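Side-chain contacts in TbpB (Actinobacillus pleuropneumoniae, PDB 3HOL), which probably binds host transferrin at the bacterial surface as the lipoprotein component of a receptor for iron acquisition: residues A[315-320]-A[326-331]; A[341-346]-A[393-398]; A[289-294]-A[298-303]. All coordinates share one frame; numbering follows the deposited sequence.

Along the chain contact 3 closes before contact 1 opens, and contact 1 closes before contact 2 opens. Contacts 1 and 3 belong to the C-lobe handle domain, with centres about 14 Å apart. Contact 2 starts there, on strand 339-346, and crosses to residues 393-398 of the C-lobe barrel; its centre is about 10 Å from that of contact 1 and about 17 Å from that of contact 3. Strands 325-332 and 339-346 are neighbours in one antiparallel sheet. Leu300 and Ile302 pack against Ala329, Met327 and Leu344 of that sheet, so the three contacts run from the 299-302 side of the handle sheet to its junction with the barrel.

Contact 1. Residues A[315-320]-A[326-331]; sequences TNKHTI and TMVAVA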
ATOM      1  N   THR A 315     -20.557  11.374  -6.696  1.00 24.30           N
ATOM      2  CA  THR A 315     -20.065  10.012  -6.582  1.00 25.38           C
ATOM      3  C   THR A 315     -19.926   9.447  -7.990  1.00 26.18           C
ATOM      4  O   THR A 315     -20.566   9.927  -8.938  1.00 25.89           O
ATOM      5  CB  THR A 315     -20.996   9.118  -5.710  1.00 26.00           C
ATOM      6  OG1 THR A 315     -22.244   8.884  -6.383  1.00 26.89           O
ATOM      7  CG2 THR A 315     -21.266   9.759  -4.342  1.00 25.10           C
ATOM      8  N   ASN A 316     -19.086   8.433  -8.133  1.00 26.44           N
ATOM      9  CA  ASN A 316     -18.779   7.825  -9.432  1.00 26.99           C
ATOM     10  C   ASN A 316     -18.754   6.307  -9.313  1.00 27.54           C
ATOM     11  O   ASN A 316     -18.135   5.742  -8.380  1.00 26.84           O
ATOM     12  CB  ASN A 316     -17.411   8.287  -9.917  1.00 27.31           C
ATOM     13  CG  ASN A 316     -17.339   9.784 -10.124  1.00 27.94           C
ATOM     14  OD1 ASN A 316     -17.779  10.294 -11.148  1.00 26.78           O
ATOM     15  ND2 ASN A 316     -16.752  10.493  -9.163  1.00 26.23           N
ATOM     16  N   LYS A 317     -19.437   5.662 -10.251  1.00 27.63           N
ATOM     17  CA  LYS A 317     -19.449   4.210 -10.373  1.00 27.78           C
ATOM     18  C   LYS A 317     -18.308   3.683 -11.250  1.00 27.83           C
ATOM     19  O   LYS A 317     -18.052   4.196 -12.342  1.00 27.40           O
ATOM     20  CB  LYS A 317     -20.777   3.743 -10.972  1.00 27.94           C
ATOM     21  CG  LYS A 317     -20.856   2.212 -11.156  1.00 28.86           C
ATOM     22  CD  LYS A 317     -22.134   1.741 -11.855  1.00 31.50           C
ATOM     23  CE  LYS A 317     -23.390   2.279 -11.200  1.00 33.74           C
ATOM     24  NZ  LYS A 317     -24.010   1.313 -10.262  1.00 34.49           N
ATOM     25  N   HIS A 318     -17.655   2.615 -10.784  1.00 28.30           N
ATOM     26  CA  HIS A 318     -16.574   1.980 -11.542  1.00 28.21           C
ATOM     27  C   HIS A 318     -16.903   0.513 -11.673  1.00 29.54           C
ATOM     28  O   HIS A 318     -17.236  -0.155 -10.686  1.00 28.95           O
ATOM     29  CB  HIS A 318     -15.224   2.179 -10.853  1.00 27.97           C
ATOM     30  CG  HIS A 318     -14.836   3.618 -10.670  1.00 25.82           C
ATOM     31  ND1 HIS A 318     -15.239   4.369  -9.582  1.00 25.76           N
ATOM     32  CD2 HIS A 318     -14.072   4.437 -11.422  1.00 24.37           C
ATOM     33  CE1 HIS A 318     -14.741   5.587  -9.675  1.00 23.41           C
ATOM     34  NE2 HIS A 318     -14.020   5.651 -10.776  1.00 24.96           N
ATOM     35  N   THR A 319     -16.863   0.022 -12.906  1.00 30.84           N
ATOM     36  CA  THR A 319     -17.226  -1.354 -13.197  1.00 32.76           C
ATOM     37  C   THR A 319     -16.004  -1.975 -13.815  1.00 33.68           C
ATOM     38  O   THR A 319     -15.586  -1.561 -14.892  1.00 34.47           O
ATOM     39  CB  THR A 319     -18.407  -1.404 -14.177  1.00 32.65           C
ATOM     40  OG1 THR A 319     -19.420  -0.517 -13.709  1.00 33.23           O
ATOM     41  CG2 THR A 319     -18.978  -2.807 -14.280  1.00 33.47           C
ATOM     42  N   ILE A 320     -15.400  -2.924 -13.105  1.00 34.67           N
ATOM     43  CA  ILE A 320     -14.094  -3.458 -13.487  1.00 35.41           C
ATOM     44  C   ILE A 320     -14.113  -4.984 -13.385  1.00 35.89           C
ATOM     45  O   ILE A 320     -14.668  -5.522 -12.433  1.00 34.94           O
ATOM     46  CB  ILE A 320     -12.946  -2.885 -12.578  1.00 35.72           C
ATOM     47  CG1 ILE A 320     -13.083  -1.363 -12.348  1.00 35.63           C
ATOM     48  CG2 ILE A 320     -11.586  -3.244 -13.132  1.00 34.76           C
ATOM     49  CD1 ILE A 320     -12.896  -0.453 -13.587  1.00 39.29           C
ATOM     50  N   THR A 326     -17.161  -9.431 -12.027  1.00 37.54           N
ATOM     51  CA  THR A 326     -17.375  -8.047 -12.427  1.00 36.24           C
ATOM     52  C   THR A 326     -17.692  -7.212 -11.181  1.00 35.17           C
ATOM     53  O   THR A 326     -18.785  -7.296 -10.587  1.00 34.83           O
ATOM     54  CB  THR A 326     -18.443  -7.900 -13.509  1.00 36.19           C
ATOM     55  OG1 THR A 326     -19.722  -8.021 -12.899  1.00 38.06           O
ATOM     56  CG2 THR A 326     -18.309  -8.999 -14.532  1.00 36.06           C
ATOM     57  N   MET A 327     -16.693  -6.422 -10.786  1.00 33.80           N
ATOM     58  CA  MET A 327     -16.757  -5.650  -9.546  1.00 31.49           C
ATOM     59  C   MET A 327     -17.243  -4.245  -9.844  1.00 30.14           C
ATOM     60  O   MET A 327     -16.890  -3.672 -10.870  1.00 28.83           O
ATOM     61  CB  MET A 327     -15.386  -5.610  -8.871  1.00 31.01           C
ATOM     62  CG  MET A 327     -14.850  -6.973  -8.471  1.00 31.96           C
ATOM     63  SD  MET A 327     -15.980  -7.996  -7.512  1.00 31.99           S
ATOM     64  CE  MET A 327     -16.090  -7.104  -5.945  1.00 33.12           C
ATOM     65  N   VAL A 328     -18.057  -3.712  -8.926  1.00 28.61           N
ATOM     66  CA  VAL A 328     -18.630  -2.383  -9.039  1.00 26.90           C
ATOM     67  C   VAL A 328     -18.342  -1.581  -7.762  1.00 25.63           C
ATOM     68  O   VAL A 328     -18.673  -2.011  -6.653  1.00 23.73           O
ATOM     69  CB  VAL A 328     -20.181  -2.449  -9.301  1.00 27.54           C
ATOM     70  CG1 VAL A 328     -20.734  -1.086  -9.720  1.00 26.82           C
ATOM     71  CG2 VAL A 328     -20.500  -3.480 -10.385  1.00 27.68           C
ATOM     72  N   ALA A 329     -17.723  -0.421  -7.931  1.00 24.38           N
ATOM     73  CA  ALA A 329     -17.466   0.459  -6.798  1.00 24.25           C
ATOM     74  C   ALA A 329     -18.139   1.785  -7.055  1.00 23.29           C
ATOM     75  O   ALA A 329     -18.065   2.303  -8.154  1.00 24.30           O
ATOM     76  CB  ALA A 329     -15.941   0.645  -6.573  1.00 22.55           C
ATOM     77  N   VAL A 330     -18.792   2.334  -6.035  1.00 23.46           N
ATOM     78  CA  VAL A 330     -19.359   3.675  -6.113  1.00 22.97           C
ATOM     79  C   VAL A 330     -18.681   4.515  -5.043  1.00 21.63           C
ATOM     80  O   VAL A 330     -18.885   4.302  -3.840  1.00 23.11           O
ATOM     81  CB  VAL A 330     -20.903   3.675  -5.886  1.00 23.44           C
ATOM     82  CG1 VAL A 330     -21.429   5.098  -5.913  1.00 23.98           C
ATOM     83  CG2 VAL A 330     -21.619   2.829  -6.934  1.00 23.30           C
ATOM     84  N   ALA A 331     -17.891   5.480  -5.465  1.00 19.89           N
ATOM     85  CA  ALA A 331     -16.977   6.145  -4.567  1.00 19.69           C
ATOM     86  C   ALA A 331     -17.394   7.583  -4.382  1.00 19.05           C
ATOM     87  O   ALA A 331     -17.797   8.232  -5.357  1.00 19.85           O
ATOM     88  CB  ALA A 331     -15.561   6.096  -5.154  1.00 19.17           C
TER
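The His318 ring meets the opposite strand at an edge, with Ala329 O lying near the ring plane, 3.8 Å from ND1. Its NE2 is weakly hydrogen-bonded to Ala310 O, and Leu309 and Ile307 also touch the side chain. The amide of Asn316, on the same face of the sheet, turns back to the residues just before its strand, where OD1 accepts a bond from Gly313 N. Beneath these groups the backbones are antiparallel, with axes 167° apart, and three hydrogen-bonded pairs fix the register: Asn316 with Ala331, His318 with Ala329, and Ile320 with Met327. His318 N reaches Ala329 O at 2.7 Å. On the face bearing Lys317, the lysine chain leaves with CG anti to its backbone N (chi1 179°), which lays CG against Val328 CG1 at 3.6 Å. Farther along this face Thr315 OG1 touches Val330 CG1 at 3.9 Å. The pair forms the beta hairpin 315-322/325-332 of the C-lobe handle domain. Strand 339-346 continues the sheet beyond 325-332 and brings Trp345 against Lys317, Val328 and Val330, while Ile307 of strand 305-308 packs against His318 and Ile320 on the other face.

Contact 2. Residues A[341-346]-A[393-398]; sequences FGQLWQ and VATADD
Gln343 reaches from strand 339-346 towards residues 394-395, and its side chain can be followed outward. CB starts toward the other segment and lies in the plane of the Trp345 ring, at that ring's edge. CG stands anti to the carbonyl carbon (chi1 -64°), and from there the chain runs extended through CD (chi2 -178°), carrying the amide out to residues 394-395. At the tip NE2 comes 3.4 Å from Ala394 O, but the angle is too poor for a hydrogen bond. The same nitrogen lies 4.0 Å from Thr395 OG1, where the two side chains cross at about a right angle. NE2 has instead a weak hydrogen bond to Asp383 OD1 of strand 375-387, a carboxylate oxygen that also accepts a bond from Ala396 N and so ties the amide tip and the backbone of 393-398 to one acceptor. This is an interface between two beta domains: strand 339-346 belongs to the antiparallel sheet of the C-lobe handle, whereas 393-398 leaves strand 391-394 of the C-lobe barrel and continues as a loop. The apolar part of the junction is made by Phe341, whose CE1 meets Ala396 CB at 4.1 Å in an oblique approach. With CG between the backbone N and the carbonyl carbon (chi1 65°), the ring is swung towards the barrel, where it also touches Thr381 and Asp383; Cys332, Cys333 and Leu360 pack against it from the handle.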
ATOM      1  N   PHE A 341     -14.739   7.001   0.181  1.00 13.27           N
ATOM      2  CA  PHE A 341     -15.530   5.952   0.829  1.00 13.97           C
ATOM      3  C   PHE A 341     -16.655   5.580  -0.103  1.00 14.18           C
ATOM      4  O   PHE A 341     -16.976   6.326  -1.019  1.00 15.22           O
ATOM      5  CB  PHE A 341     -16.061   6.392   2.218  1.00 13.65           C
ATOM      6  CG  PHE A 341     -17.060   7.550   2.172  1.00 14.05           C
ATOM      7  CD1 PHE A 341     -18.430   7.313   1.941  1.00 15.20           C
ATOM      8  CD2 PHE A 341     -16.623   8.867   2.376  1.00 14.14           C
ATOM      9  CE1 PHE A 341     -19.352   8.391   1.914  1.00 16.30           C
ATOM     10  CE2 PHE A 341     -17.552   9.964   2.343  1.00 14.83           C
ATOM     11  CZ  PHE A 341     -18.892   9.714   2.110  1.00 14.85           C
ATOM     12  N   GLY A 342     -17.224   4.407   0.068  1.00 14.12           N
ATOM     13  CA  GLY A 342     -18.408   4.108  -0.702  1.00 14.90           C
ATOM     14  C   GLY A 342     -18.764   2.664  -0.605  1.00 16.21           C
ATOM     15  O   GLY A 342     -18.474   1.995   0.410  1.00 15.86           O
ATOM     16  N   GLN A 343     -19.405   2.202  -1.677  1.00 17.88           N
ATOM     17  CA  GLN A 343     -19.968   0.871  -1.746  1.00 20.03           C
ATOM     18  C   GLN A 343     -19.250   0.020  -2.772  1.00 20.57           C
ATOM     19  O   GLN A 343     -18.788   0.515  -3.809  1.00 20.87           O
ATOM     20  CB  GLN A 343     -21.484   0.951  -2.045  1.00 21.86           C
ATOM     21  CG  GLN A 343     -22.222   1.652  -0.906  1.00 25.33           C
ATOM     22  CD  GLN A 343     -23.723   1.747  -1.090  1.00 34.53           C
ATOM     23  OE1 GLN A 343     -24.298   1.086  -1.971  1.00 37.88           O
ATOM     24  NE2 GLN A 343     -24.378   2.585  -0.253  1.00 31.45           N
ATOM     25  N   LEU A 344     -19.180  -1.267  -2.484  1.00 20.61           N
ATOM     26  CA  LEU A 344     -18.523  -2.208  -3.376  1.00 21.96           C
ATOM     27  C   LEU A 344     -19.293  -3.526  -3.369  1.00 22.89           C
ATOM     28  O   LEU A 344     -19.524  -4.108  -2.305  1.00 22.98           O
ATOM     29  CB  LEU A 344     -17.089  -2.425  -2.898  1.00 20.92           C
ATOM     30  CG  LEU A 344     -16.215  -3.419  -3.621  1.00 22.50           C
ATOM     31  CD1 LEU A 344     -15.749  -2.858  -4.979  1.00 22.04           C
ATOM     32  CD2 LEU A 344     -15.061  -3.741  -2.694  1.00 19.69           C
ATOM     33  N   TRP A 345     -19.661  -3.982  -4.565  1.00 23.85           N
ATOM     34  CA  TRP A 345     -20.395  -5.200  -4.728  1.00 26.01           C
ATOM     35  C   TRP A 345     -19.949  -5.929  -6.000  1.00 27.72           C
ATOM     36  O   TRP A 345     -19.146  -5.404  -6.794  1.00 27.59           O
ATOM     37  CB  TRP A 345     -21.907  -4.920  -4.701  1.00 25.52           C
ATOM     38  CG  TRP A 345     -22.461  -4.124  -5.862  1.00 25.19           C
ATOM     39  CD1 TRP A 345     -22.814  -4.610  -7.096  1.00 27.07           C
ATOM     40  CD2 TRP A 345     -22.774  -2.716  -5.883  1.00 24.17           C
ATOM     41  NE1 TRP A 345     -23.302  -3.584  -7.892  1.00 26.87           N
ATOM     42  CE2 TRP A 345     -23.278  -2.415  -7.174  1.00 24.05           C
ATOM     43  CE3 TRP A 345     -22.637  -1.679  -4.957  1.00 25.60           C
ATOM     44  CZ2 TRP A 345     -23.685  -1.127  -7.546  1.00 25.77           C
ATOM     45  CZ3 TRP A 345     -23.040  -0.387  -5.332  1.00 25.97           C
ATOM     46  CH2 TRP A 345     -23.555  -0.128  -6.621  1.00 25.77           C
ATOM     47  N   GLN A 346     -20.445  -7.149  -6.158  1.00 29.82           N
ATOM     48  CA  GLN A 346     -20.223  -7.925  -7.367  1.00 32.74           C
ATOM     49  C   GLN A 346     -21.520  -7.985  -8.153  1.00 34.46           C
ATOM     50  O   GLN A 346     -22.577  -8.310  -7.611  1.00 34.84           O
ATOM     51  CB  GLN A 346     -19.743  -9.334  -7.020  1.00 32.68           C
ATOM     52  CG  GLN A 346     -19.434 -10.219  -8.238  1.00 33.48           C
ATOM     53  CD  GLN A 346     -18.826 -11.571  -7.842  1.00 35.04           C
ATOM     54  OE1 GLN A 346     -18.551 -11.817  -6.671  1.00 34.74           O
ATOM     55  NE2 GLN A 346     -18.617 -12.444  -8.823  1.00 34.78           N
ATOM     56  N   VAL A 393     -30.938   1.459   4.120  1.00 25.57           N
ATOM     57  CA  VAL A 393     -29.649   1.910   3.560  1.00 25.90           C
ATOM     58  C   VAL A 393     -29.527   3.440   3.535  1.00 25.88           C
ATOM     59  O   VAL A 393     -30.536   4.191   3.456  1.00 25.75           O
ATOM     60  CB  VAL A 393     -29.332   1.344   2.133  1.00 25.81           C
ATOM     61  CG1 VAL A 393     -29.441  -0.202   2.081  1.00 27.16           C
ATOM     62  CG2 VAL A 393     -30.228   1.970   1.059  1.00 27.88           C
ATOM     63  N   ALA A 394     -28.282   3.881   3.679  1.00 24.37           N
ATOM     64  CA  ALA A 394     -27.882   5.237   3.447  1.00 23.49           C
ATOM     65  C   ALA A 394     -27.022   5.194   2.187  1.00 23.46           C
ATOM     66  O   ALA A 394     -26.117   4.362   2.067  1.00 22.09           O
ATOM     67  CB  ALA A 394     -27.112   5.761   4.633  1.00 23.39           C
ATOM     68  N   THR A 395     -27.335   6.060   1.229  1.00 23.41           N
ATOM     69  CA  THR A 395     -26.585   6.132  -0.011  1.00 24.22           C
ATOM     70  C   THR A 395     -26.053   7.540  -0.238  1.00 23.47           C
ATOM     71  O   THR A 395     -26.837   8.456  -0.406  1.00 23.65           O
ATOM     72  CB  THR A 395     -27.481   5.747  -1.168  1.00 24.28           C
ATOM     73  OG1 THR A 395     -27.896   4.402  -0.968  1.00 27.82           O
ATOM     74  CG2 THR A 395     -26.742   5.856  -2.505  1.00 25.99           C
ATOM     75  N   ALA A 396     -24.724   7.693  -0.261  1.00 23.07           N
ATOM     76  CA  ALA A 396     -24.041   8.991  -0.317  1.00 22.33           C
ATOM     77  C   ALA A 396     -24.668   9.931  -1.357  1.00 22.86           C
ATOM     78  O   ALA A 396     -24.852   9.555  -2.518  1.00 21.32           O
ATOM     79  CB  ALA A 396     -22.523   8.806  -0.601  1.00 22.28           C
ATOM     80  N   ASP A 397     -24.977  11.150  -0.926  1.00 23.71           N
ATOM     81  CA  ASP A 397     -25.583  12.142  -1.820  1.00 25.62           C
ATOM     82  C   ASP A 397     -25.165  13.557  -1.407  1.00 25.74           C
ATOM     83  O   ASP A 397     -24.517  13.744  -0.377  1.00 25.09           O
ATOM     84  CB  ASP A 397     -27.111  11.949  -1.902  1.00 25.28           C
ATOM     85  CG  ASP A 397     -27.868  12.438  -0.635  1.00 28.64           C
ATOM     86  OD1 ASP A 397     -27.754  13.598  -0.239  1.00 29.48           O
ATOM     87  OD2 ASP A 397     -28.647  11.663  -0.052  1.00 34.67           O
ATOM     88  N   ASP A 398     -25.499  14.550  -2.227  1.00 27.13           N
ATOM     89  CA  ASP A 398     -25.040  15.921  -1.964  1.00 28.05           C
ATOM     90  C   ASP A 398     -26.160  16.918  -1.643  1.00 28.97           C
ATOM     91  O   ASP A 398     -25.934  18.134  -1.649  1.00 29.62           O
ATOM     92  CB  ASP A 398     -24.198  16.437  -3.130  1.00 28.81           C
ATOM     93  CG  ASP A 398     -24.977  16.564  -4.415  1.00 28.81           C
ATOM     94  OD1 ASP A 398     -26.158  16.129  -4.503  1.00 31.45           O
ATOM     95  OD2 ASP A 398     -24.382  17.089  -5.373  1.00 32.01           O
TER

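Contact 3. Residues A[289-294]-A[298-303]; sequences SELNNF and SVLIID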
ATOM      1  N   SER A 289     -12.320  -6.085   7.105  1.00 18.00           N
ATOM      2  CA  SER A 289     -11.006  -6.573   6.692  1.00 17.46           C
ATOM      3  C   SER A 289     -10.149  -5.428   6.113  1.00 16.40           C
ATOM      4  O   SER A 289     -10.693  -4.420   5.646  1.00 14.79           O
ATOM      5  CB  SER A 289     -11.121  -7.741   5.706  1.00 18.36           C
ATOM      6  OG  SER A 289     -11.629  -7.319   4.461  1.00 22.17           O
ATOM      7  N   GLU A 290      -8.830  -5.596   6.179  1.00 14.25           N
ATOM      8  CA  GLU A 290      -7.881  -4.602   5.695  1.00 14.26           C
ATOM      9  C   GLU A 290      -7.781  -4.651   4.186  1.00 14.25           C
ATOM     10  O   GLU A 290      -7.809  -5.730   3.594  1.00 14.08           O
ATOM     11  CB  GLU A 290      -6.502  -4.874   6.317  1.00 13.87           C
ATOM     12  CG  GLU A 290      -6.438  -4.610   7.784  1.00 14.82           C
ATOM     13  CD  GLU A 290      -6.733  -3.160   8.158  1.00 18.18           C
ATOM     14  OE1 GLU A 290      -6.428  -2.186   7.385  1.00 16.35           O
ATOM     15  OE2 GLU A 290      -7.245  -2.985   9.276  1.00 17.02           O
ATOM     16  N   LEU A 291      -7.650  -3.488   3.562  1.00 13.61           N
ATOM     17  CA  LEU A 291      -7.323  -3.382   2.140  1.00 12.46           C
ATOM     18  C   LEU A 291      -5.859  -3.040   1.981  1.00 12.17           C
ATOM     19  O   LEU A 291      -5.320  -2.266   2.771  1.00 11.48           O
ATOM     20  CB  LEU A 291      -8.135  -2.249   1.478  1.00 12.17           C
ATOM     21  CG  LEU A 291      -9.627  -2.539   1.310  1.00 13.90           C
ATOM     22  CD1 LEU A 291     -10.383  -1.239   0.891  1.00 13.47           C
ATOM     23  CD2 LEU A 291      -9.910  -3.722   0.327  1.00 16.15           C
ATOM     24  N   ASN A 292      -5.208  -3.574   0.947  1.00 10.92           N
ATOM     25  CA  ASN A 292      -3.859  -3.104   0.633  1.00 11.57           C
ATOM     26  C   ASN A 292      -3.866  -1.662   0.108  1.00 11.10           C
ATOM     27  O   ASN A 292      -4.581  -1.326  -0.856  1.00 10.78           O
ATOM     28  CB  ASN A 292      -3.202  -4.035  -0.387  1.00 10.77           C
ATOM     29  CG  ASN A 292      -2.947  -5.399   0.184  1.00 13.66           C
ATOM     30  OD1 ASN A 292      -2.664  -5.545   1.389  1.00 12.85           O
ATOM     31  ND2 ASN A 292      -2.986  -6.410  -0.671  1.00 11.30           N
ATOM     32  N   ASN A 293      -3.068  -0.801   0.720  1.00 10.58           N
ATOM     33  CA  ASN A 293      -3.023   0.587   0.246  1.00 11.22           C
ATOM     34  C   ASN A 293      -1.627   1.164   0.472  1.00 11.88           C
ATOM     35  O   ASN A 293      -0.991   0.847   1.498  1.00 11.31           O
ATOM     36  CB  ASN A 293      -4.058   1.432   1.000  1.00 11.08           C
ATOM     37  CG  ASN A 293      -4.206   2.817   0.394  1.00 12.59           C
ATOM     38  OD1 ASN A 293      -3.491   3.720   0.807  1.00 10.48           O
ATOM     39  ND2 ASN A 293      -5.041   2.958  -0.642  1.00 11.23           N
ATOM     40  N   PHE A 294      -1.135   1.981  -0.471  1.00 10.80           N
ATOM     41  CA  PHE A 294       0.222   2.487  -0.336  1.00 10.54           C
ATOM     42  C   PHE A 294       0.294   3.954   0.074  1.00 10.92           C
ATOM     43  O   PHE A 294       1.370   4.518   0.185  1.00 11.98           O
ATOM     44  CB  PHE A 294       1.014   2.211  -1.616  1.00 10.81           C
ATOM     45  CG  PHE A 294       1.005   0.776  -2.029  1.00 10.33           C
ATOM     46  CD1 PHE A 294       1.688  -0.169  -1.277  1.00  9.01           C
ATOM     47  CD2 PHE A 294       0.335   0.384  -3.195  1.00 11.59           C
ATOM     48  CE1 PHE A 294       1.713  -1.520  -1.676  1.00  8.50           C
ATOM     49  CE2 PHE A 294       0.338  -0.947  -3.613  1.00 13.00           C
ATOM     50  CZ  PHE A 294       1.021  -1.915  -2.836  1.00  9.26           C
ATOM     51  N   SER A 298      -7.130   7.445  -3.213  1.00 14.04           N
ATOM     52  CA  SER A 298      -7.845   7.395  -4.515  1.00 16.49           C
ATOM     53  C   SER A 298      -7.465   6.195  -5.382  1.00 16.68           C
ATOM     54  O   SER A 298      -7.898   6.071  -6.535  1.00 17.24           O
ATOM     55  CB  SER A 298      -7.676   8.695  -5.291  1.00 16.72           C
ATOM     56  OG  SER A 298      -8.232   9.745  -4.508  1.00 21.98           O
ATOM     57  N   VAL A 299      -6.702   5.276  -4.807  1.00 16.74           N
ATOM     58  CA  VAL A 299      -6.419   4.018  -5.484  1.00 16.17           C
ATOM     59  C   VAL A 299      -7.014   2.924  -4.605  1.00 15.48           C
ATOM     60  O   VAL A 299      -6.668   2.785  -3.407  1.00 13.68           O
ATOM     61  CB  VAL A 299      -4.895   3.858  -5.700  1.00 17.08           C
ATOM     62  CG1 VAL A 299      -4.552   2.462  -6.181  1.00 15.25           C
ATOM     63  CG2 VAL A 299      -4.357   4.937  -6.686  1.00 17.74           C
ATOM     64  N   LEU A 300      -7.943   2.172  -5.166  1.00 14.78           N
ATOM     65  CA  LEU A 300      -8.606   1.131  -4.398  1.00 15.57           C
ATOM     66  C   LEU A 300      -8.181  -0.178  -5.016  1.00 16.86           C
ATOM     67  O   LEU A 300      -8.423  -0.399  -6.218  1.00 17.87           O
ATOM     68  CB  LEU A 300     -10.139   1.337  -4.465  1.00 15.54           C
ATOM     69  CG  LEU A 300     -11.025   0.248  -3.872  1.00 16.87           C
ATOM     70  CD1 LEU A 300     -10.928   0.258  -2.324  1.00 14.37           C
ATOM     71  CD2 LEU A 300     -12.486   0.418  -4.330  1.00 15.84           C
ATOM     72  N   ILE A 301      -7.535  -1.043  -4.231  1.00 16.84           N
ATOM     73  CA  ILE A 301      -7.013  -2.299  -4.756  1.00 17.90           C
ATOM     74  C   ILE A 301      -7.969  -3.429  -4.420  1.00 19.03           C
ATOM     75  O   ILE A 301      -8.141  -3.779  -3.262  1.00 18.41           O
ATOM     76  CB  ILE A 301      -5.544  -2.600  -4.224  1.00 17.63           C
ATOM     77  CG1 ILE A 301      -4.623  -1.374  -4.460  1.00 17.49           C
ATOM     78  CG2 ILE A 301      -4.958  -3.870  -4.870  1.00 18.66           C
ATOM     79  CD1 ILE A 301      -3.111  -1.594  -4.135  1.00 14.94           C
ATOM     80  N   ILE A 302      -8.571  -4.028  -5.447  1.00 21.05           N
ATOM     81  CA  ILE A 302      -9.516  -5.137  -5.233  1.00 22.53           C
ATOM     82  C   ILE A 302      -8.983  -6.409  -5.847  1.00 23.77           C
ATOM     83  O   ILE A 302      -8.693  -6.453  -7.056  1.00 23.93           O
ATOM     84  CB  ILE A 302     -10.950  -4.852  -5.812  1.00 23.01           C
ATOM     85  CG1 ILE A 302     -11.532  -3.540  -5.267  1.00 22.70           C
ATOM     86  CG2 ILE A 302     -11.915  -6.092  -5.568  1.00 24.40           C
ATOM     87  CD1 ILE A 302     -11.599  -3.443  -3.739  1.00 19.71           C
ATOM     88  N   ASP A 303      -8.866  -7.443  -5.008  1.00 24.90           N
ATOM     89  CA  ASP A 303      -8.338  -8.742  -5.407  1.00 25.70           C
ATOM     90  C   ASP A 303      -7.118  -8.559  -6.313  1.00 26.17           C
ATOM     91  O   ASP A 303      -7.033  -9.162  -7.399  1.00 25.72           O
ATOM     92  CB  ASP A 303      -9.438  -9.590  -6.081  1.00 26.72           C
ATOM     93  CG  ASP A 303      -8.958 -10.970  -6.471  1.00 27.96           C
ATOM     94  OD1 ASP A 303      -8.100 -11.543  -5.750  1.00 30.94           O
ATOM     95  OD2 ASP A 303      -9.436 -11.478  -7.510  1.00 30.53           O
TER
HETATM   96  O   HOH W   1      -6.619  -4.775  -1.010  1.00 19.19           O
HETATM   97  O   HOH W   2      -6.830  -0.296  -1.621  1.00 21.22           O
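Within the C-lobe handle domain, the segment following strand 287-290 turns back through a short connection and runs beside strand 299-302, with two waters set between the backbones. Water 1 accepts from Asn292 N and donates to Ile301 O, at 2.7 and 2.9 Å respectively. Water 2 reverses the pattern, donating to Asn292 O at 2.6 Å and accepting from Ile301 N at 2.8 Å. The CB of Ile301 points toward 289-294. Its CG1 stands anti to the carbonyl carbon (chi1 -51°), and the chain runs on extended to CD1, which meets Phe294 CE2 at 3.5 Å, obliquely to the ring, while lying close to Asn292 O. Deeper in, Leu291 CD1 packs on Leu300 CD1 at 3.6 Å, and its other methyl, CD2, approaches Ile302 CD1. Asn293 is held by its own turn: OD1 accepts from Gly295 N, and ND2 donates to Asp296 O. Strand 272-282 contributes Ala278 beside Leu291, and strand 356-363 places Phe359 and Gln361 against Leu300. With the CA 291-294 and 299-302 directions 145° apart and both backbone groups of Asn292 linked to Ile301 through water, the arrangement is that of a roughly antiparallel, water-mediated pairing, in which waters bridge backbone groups too far apart for direct beta-sheet bonds.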